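Local atomic coordinates of outer membrane protein (Tpn50) (Borrelia burgdorferi, PDB entry 3OON), a protein that probably binds peptidoglycan through its OmpA-like C-terminal domain, the part modelled here, and so may tie the outer membrane to the cell wall. Residues F46-T57 with K87-G98. Numbering follows the deposited sequence.
Sequences FKKNNILIEGHT and KDKDQILFKGWG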
loop_
_atom_site.group_PDB
_atom_site.type_symbol
_atom_site.label_atom_id
_atom_site.label_comp_id
_atom_site.label_asym_id
_atom_site.label_seq_id
_atom_site.Cartn_x
_atom_site.Cartn_y
_atom_site.Cartn_z
ATOM N N PHE A 46 -6.736 9.469 6.406
ATOM C CA PHE A 46 -6.610 10.635 5.547
ATOM C C PHE A 46 -7.985 11.283 5.542
ATOM O O PHE A 46 -8.711 11.277 4.542
ATOM C CB PHE A 46 -6.130 10.232 4.146
ATOM C CG PHE A 46 -4.690 9.811 4.104
ATOM C CD1 PHE A 46 -3.692 10.726 3.779
ATOM C CD2 PHE A 46 -4.321 8.501 4.406
ATOM C CE1 PHE A 46 -2.346 10.339 3.741
ATOM C CE2 PHE A 46 -2.986 8.103 4.366
ATOM C CZ PHE A 46 -1.997 9.026 4.029
ATOM N N LYS A 47 -8.323 11.844 6.700
ATOM C CA LYS A 47 -9.672 12.319 6.992
ATOM C C LYS A 47 -10.142 13.480 6.113
ATOM O O LYS A 47 -11.293 13.506 5.674
ATOM C CB LYS A 47 -9.792 12.686 8.482
ATOM C CG LYS A 47 -8.469 13.026 9.161
ATOM C CD LYS A 47 -8.689 13.644 10.530
ATOM C CE LYS A 47 -7.459 13.487 11.410
ATOM N NZ LYS A 47 -6.202 13.778 10.666
ATOM N N LYS A 48 -9.248 14.434 5.859
ATOM C CA LYS A 48 -9.598 15.669 5.148
ATOM C C LYS A 48 -9.578 15.515 3.630
ATOM O O LYS A 48 -10.165 16.320 2.907
ATOM C CB LYS A 48 -8.668 16.813 5.565
ATOM C CG LYS A 48 -9.152 17.606 6.776
ATOM C CD LYS A 48 -8.266 18.818 7.037
ATOM C CE LYS A 48 -9.000 19.884 7.841
ATOM N NZ LYS A 48 -10.100 20.495 7.044
ATOM N N ASN A 49 -8.909 14.473 3.148
ATOM C CA ASN A 49 -8.736 14.278 1.706
ATOM C C ASN A 49 -9.982 13.837 0.950
ATOM O O ASN A 49 -10.762 13.013 1.432
ATOM C CB ASN A 49 -7.606 13.290 1.420
ATOM C CG ASN A 49 -6.333 13.633 2.163
ATOM O OD1 ASN A 49 -6.283 13.564 3.391
ATOM N ND2 ASN A 49 -5.303 14.018 1.426
ATOM N N ASN A 50 -10.144 14.389 -0.252
ATOM C CA ASN A 50 -11.101 13.875 -1.213
ATOM C C ASN A 50 -10.470 12.679 -1.896
ATOM O O ASN A 50 -9.246 12.538 -1.881
ATOM C CB ASN A 50 -11.471 14.960 -2.224
ATOM C CG ASN A 50 -12.110 16.165 -1.553
ATOM O OD1 ASN A 50 -13.077 16.018 -0.810
ATOM N ND2 ASN A 50 -11.562 17.354 -1.793
ATOM N N ILE A 51 -11.294 11.810 -2.471
ATOM C CA ILE A 51 -10.762 10.649 -3.196
ATOM C C ILE A 51 -11.327 10.536 -4.609
ATOM O O ILE A 51 -12.416 11.019 -4.897
ATOM C CB ILE A 51 -10.967 9.293 -2.445
ATOM C CG1 ILE A 51 -12.448 8.936 -2.300
ATOM C CG2 ILE A 51 -10.255 9.289 -1.075
ATOM C CD1 ILE A 51 -12.659 7.501 -1.774
ATOM N N LEU A 52 -10.569 9.889 -5.480
ATOM C CA LEU A 52 -11.020 9.594 -6.837
ATOM C C LEU A 52 -11.022 8.086 -7.002
ATOM O O LEU A 52 -9.999 7.438 -6.730
ATOM C CB LEU A 52 -10.055 10.230 -7.846
ATOM C CG LEU A 52 -10.096 9.716 -9.290
ATOM C CD1 LEU A 52 -11.395 10.127 -9.960
ATOM C CD2 LEU A 52 -8.917 10.293 -10.057
ATOM N N ILE A 53 -12.158 7.528 -7.426
ATOM C CA ILE A 53 -12.281 6.090 -7.619
ATOM C C ILE A 53 -12.487 5.832 -9.099
ATOM O O ILE A 53 -13.437 6.362 -9.698
ATOM C CB ILE A 53 -13.457 5.470 -6.838
ATOM C CG1 ILE A 53 -13.421 5.904 -5.368
ATOM C CG2 ILE A 53 -13.436 3.933 -6.993
ATOM C CD1 ILE A 53 -14.498 5.255 -4.508
ATOM N N GLU A 54 -11.603 5.025 -9.682
ATOM C CA GLU A 54 -11.596 4.784 -11.126
ATOM C C GLU A 54 -11.854 3.318 -11.433
ATOM O O GLU A 54 -11.167 2.432 -10.893
ATOM C CB GLU A 54 -10.258 5.219 -11.730
ATOM C CG GLU A 54 -9.951 6.697 -11.518
ATOM C CD GLU A 54 -8.616 7.099 -12.086
ATOM O OE1 GLU A 54 -7.606 7.036 -11.347
ATOM O OE2 GLU A 54 -8.574 7.477 -13.274
ATOM N N GLY A 55 -12.858 3.071 -12.270
ATOM C CA GLY A 55 -13.296 1.720 -12.615
ATOM C C GLY A 55 -12.903 1.353 -14.033
ATOM O O GLY A 55 -12.674 2.235 -14.880
ATOM N N HIS A 56 -12.831 0.048 -14.288
ATOM C CA HIS A 56 -12.395 -0.472 -15.569
ATOM C C HIS A 56 -13.172 -1.717 -15.970
ATOM O O HIS A 56 -13.652 -2.494 -15.126
ATOM C CB HIS A 56 -10.894 -0.818 -15.550
ATOM C CG HIS A 56 -10.009 0.325 -15.167
ATOM N ND1 HIS A 56 -9.427 1.161 -16.095
ATOM C CD2 HIS A 56 -9.606 0.771 -13.954
ATOM C CE1 HIS A 56 -8.703 2.073 -15.471
ATOM N NE2 HIS A 56 -8.794 1.858 -14.170
ATOM N N THR A 57 -13.294 -1.887 -17.280
ATOM C CA THR A 57 -13.795 -3.114 -17.862
ATOM C C THR A 57 -12.693 -3.684 -18.741
ATOM O O THR A 57 -11.696 -3.012 -19.010
ATOM C CB THR A 57 -15.041 -2.873 -18.728
ATOM O OG1 THR A 57 -14.776 -1.804 -19.643
ATOM C CG2 THR A 57 -16.231 -2.494 -17.870
ATOM N N LYS A 87 -15.807 7.873 4.204
ATOM C CA LYS A 87 -15.907 9.075 3.380
ATOM C C LYS A 87 -17.386 9.456 3.214
ATOM O O LYS A 87 -18.269 8.595 3.286
ATOM C CB LYS A 87 -15.241 8.863 2.003
ATOM C CG LYS A 87 -13.711 8.774 2.020
ATOM C CD LYS A 87 -13.049 10.119 2.310
ATOM C CE LYS A 87 -11.704 9.950 2.996
ATOM N NZ LYS A 87 -11.213 11.253 3.532
ATOM N N ASP A 88 -17.648 10.747 3.022
ATOM C CA ASP A 88 -18.982 11.214 2.645
ATOM C C ASP A 88 -19.082 11.293 1.127
ATOM O O ASP A 88 -18.059 11.384 0.439
ATOM C CB ASP A 88 -19.270 12.589 3.258
ATOM C CG ASP A 88 -19.394 12.552 4.780
ATOM O OD1 ASP A 88 -19.868 11.537 5.347
ATOM O OD2 ASP A 88 -19.027 13.562 5.415
ATOM N N LYS A 89 -20.304 11.297 0.593
ATOM C CA LYS A 89 -20.483 11.355 -0.867
ATOM C C LYS A 89 -19.872 12.631 -1.467
ATOM O O LYS A 89 -19.447 12.643 -2.628
ATOM C CB LYS A 89 -21.958 11.163 -1.275
ATOM C CG LYS A 89 -22.785 12.434 -1.301
ATOM C CD LYS A 89 -24.077 12.309 -2.115
ATOM C CE LYS A 89 -24.676 13.693 -2.337
ATOM N NZ LYS A 89 -26.080 13.697 -2.881
ATOM N N ASP A 90 -19.822 13.677 -0.641
ATOM C CA ASP A 90 -19.191 14.959 -0.951
ATOM C C ASP A 90 -17.735 14.859 -1.340
ATOM O O ASP A 90 -17.216 15.747 -2.014
ATOM C CB ASP A 90 -19.214 15.855 0.281
ATOM C CG ASP A 90 -20.570 16.387 0.582
ATOM O OD1 ASP A 90 -21.494 16.160 -0.228
ATOM O OD2 ASP A 90 -20.704 17.046 1.629
ATOM N N GLN A 91 -17.078 13.808 -0.859
ATOM C CA GLN A 91 -15.626 13.681 -0.928
ATOM C C GLN A 91 -15.178 12.724 -2.009
ATOM O O GLN A 91 -13.978 12.520 -2.146
ATOM C CB GLN A 91 -15.062 13.173 0.399
ATOM C CG GLN A 91 -15.349 14.069 1.596
ATOM C CD GLN A 91 -14.900 13.420 2.886
ATOM O OE1 GLN A 91 -15.557 12.516 3.400
ATOM N NE2 GLN A 91 -13.767 13.871 3.410
ATOM N N ILE A 92 -16.116 12.128 -2.751
ATOM C CA ILE A 92 -15.755 11.076 -3.728
ATOM C C ILE A 92 -16.055 11.413 -5.195
ATOM O O ILE A 92 -17.202 11.675 -5.565
ATOM C CB ILE A 92 -16.412 9.709 -3.394
ATOM C CG1 ILE A 92 -16.196 9.348 -1.923
ATOM C CG2 ILE A 92 -15.848 8.599 -4.324
ATOM C CD1 ILE A 92 -16.923 8.078 -1.489
ATOM N N LEU A 93 -15.012 11.403 -6.022
ATOM C CA LEU A 93 -15.170 11.492 -7.465
ATOM C C LEU A 93 -15.157 10.068 -8.012
ATOM O O LEU A 93 -14.378 9.229 -7.548
ATOM C CB LEU A 93 -14.034 12.305 -8.096
ATOM C CG LEU A 93 -13.950 13.815 -7.876
ATOM C CD1 LEU A 93 -12.569 14.360 -8.199
ATOM C CD2 LEU A 93 -14.995 14.532 -8.701
ATOM N N PHE A 94 -16.045 9.803 -8.966
ATOM C CA PHE A 94 -16.185 8.488 -9.601
ATOM C C PHE A 94 -15.899 8.628 -11.083
ATOM O O PHE A 94 -16.512 9.465 -11.754
ATOM C CB PHE A 94 -17.613 7.960 -9.442
ATOM C CG PHE A 94 -18.039 7.744 -8.028
ATOM C CD1 PHE A 94 -17.703 6.571 -7.358
ATOM C CD2 PHE A 94 -18.806 8.702 -7.366
ATOM C CE1 PHE A 94 -18.119 6.350 -6.037
ATOM C CE2 PHE A 94 -19.225 8.499 -6.046
ATOM C CZ PHE A 94 -18.883 7.317 -5.381
ATOM N N LYS A 95 -14.985 7.811 -11.598
ATOM C CA LYS A 95 -14.615 7.843 -13.000
ATOM C C LYS A 95 -14.631 6.435 -13.590
ATOM O O LYS A 95 -14.026 5.521 -13.038
ATOM C CB LYS A 95 -13.211 8.450 -13.158
ATOM C CG LYS A 95 -12.560 8.278 -14.519
ATOM C CD LYS A 95 -13.075 9.282 -15.519
ATOM C CE LYS A 95 -12.108 9.461 -16.674
ATOM N NZ LYS A 95 -12.750 10.200 -17.800
ATOM N N GLY A 96 -15.317 6.268 -14.714
ATOM C CA GLY A 96 -15.263 5.004 -15.454
ATOM C C GLY A 96 -14.439 5.186 -16.718
ATOM O O GLY A 96 -14.648 6.150 -17.459
ATOM N N TRP A 97 -13.497 4.269 -16.958
ATOM C CA TRP A 97 -12.641 4.318 -18.143
ATOM C C TRP A 97 -13.084 3.342 -19.231
ATOM O O TRP A 97 -12.441 3.222 -20.284
ATOM C CB TRP A 97 -11.201 3.992 -17.744
ATOM C CG TRP A 97 -10.511 5.111 -17.077
ATOM C CD1 TRP A 97 -10.235 5.222 -15.746
ATOM C CD2 TRP A 97 -10.003 6.295 -17.694
ATOM N NE1 TRP A 97 -9.580 6.402 -15.494
ATOM C CE2 TRP A 97 -9.423 7.082 -16.671
ATOM C CE3 TRP A 97 -9.977 6.771 -19.015
ATOM C CZ2 TRP A 97 -8.821 8.320 -16.926
ATOM C CZ3 TRP A 97 -9.382 8.007 -19.266
ATOM C CH2 TRP A 97 -8.812 8.765 -18.224
ATOM N N GLY A 98 -14.166 2.629 -18.956
ATOM C CA GLY A 98 -14.533 1.469 -19.748
ATOM C C GLY A 98 -13.308 0.584 -19.966
ATOM O O GLY A 98 -12.550 0.318 -19.037
HETATM O O HOH W 1 -12.506 16.448 1.898
HETATM O O HOH W 2 -15.048 17.702 -0.859
HETATM O O HOH W 3 -9.860 0.552 -18.799
#
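The indole of Trp97 meets Glu54 at its edge and has the CE of Lys95 lying over one face near the rim. Trp97 NE1 gives an almost straight hydrogen bond to Glu54 OE2 (2.7 Å), which lies in the ring plane but is reached on its anti side, 35° out of the carboxylate plane. The His56 imidazole runs nearly parallel to the indole, 11° between planes, but is slid so far that the rings barely overlap; His56 CE1 approaches Trp97 CD1 to 3.5 Å. Water 3, at the imidazole edge, links His56 ND1 to Gly98 O, while NE2 bonds Glu118. On the Phe94 ring, one face takes Ile92 CG2, which also touches Ile53 CD1 at 3.6 Å. With CG1 set between backbone N and carbonyl carbon, Ile51 lies alongside Ile92, facing the same way. At the other end Lys87, bent at chi2 (-71°), sends NZ into the turn before strand 51-55, where it bonds Phe46 O (2.7 Å) and Asn49 O (2.8 Å) and, weakly, Lys47 O. Between these ends, backbone bonds alternate from Ile51 N to Gln91 O through to Trp97 N to Gly55 O. Strand 114-122 runs antiparallel along the other edge of 51-55. Helix 63-83, which touches Ile92 and Phe94, links the two parallel strands in the beta-alpha-beta crossover of the OmpA-like domain.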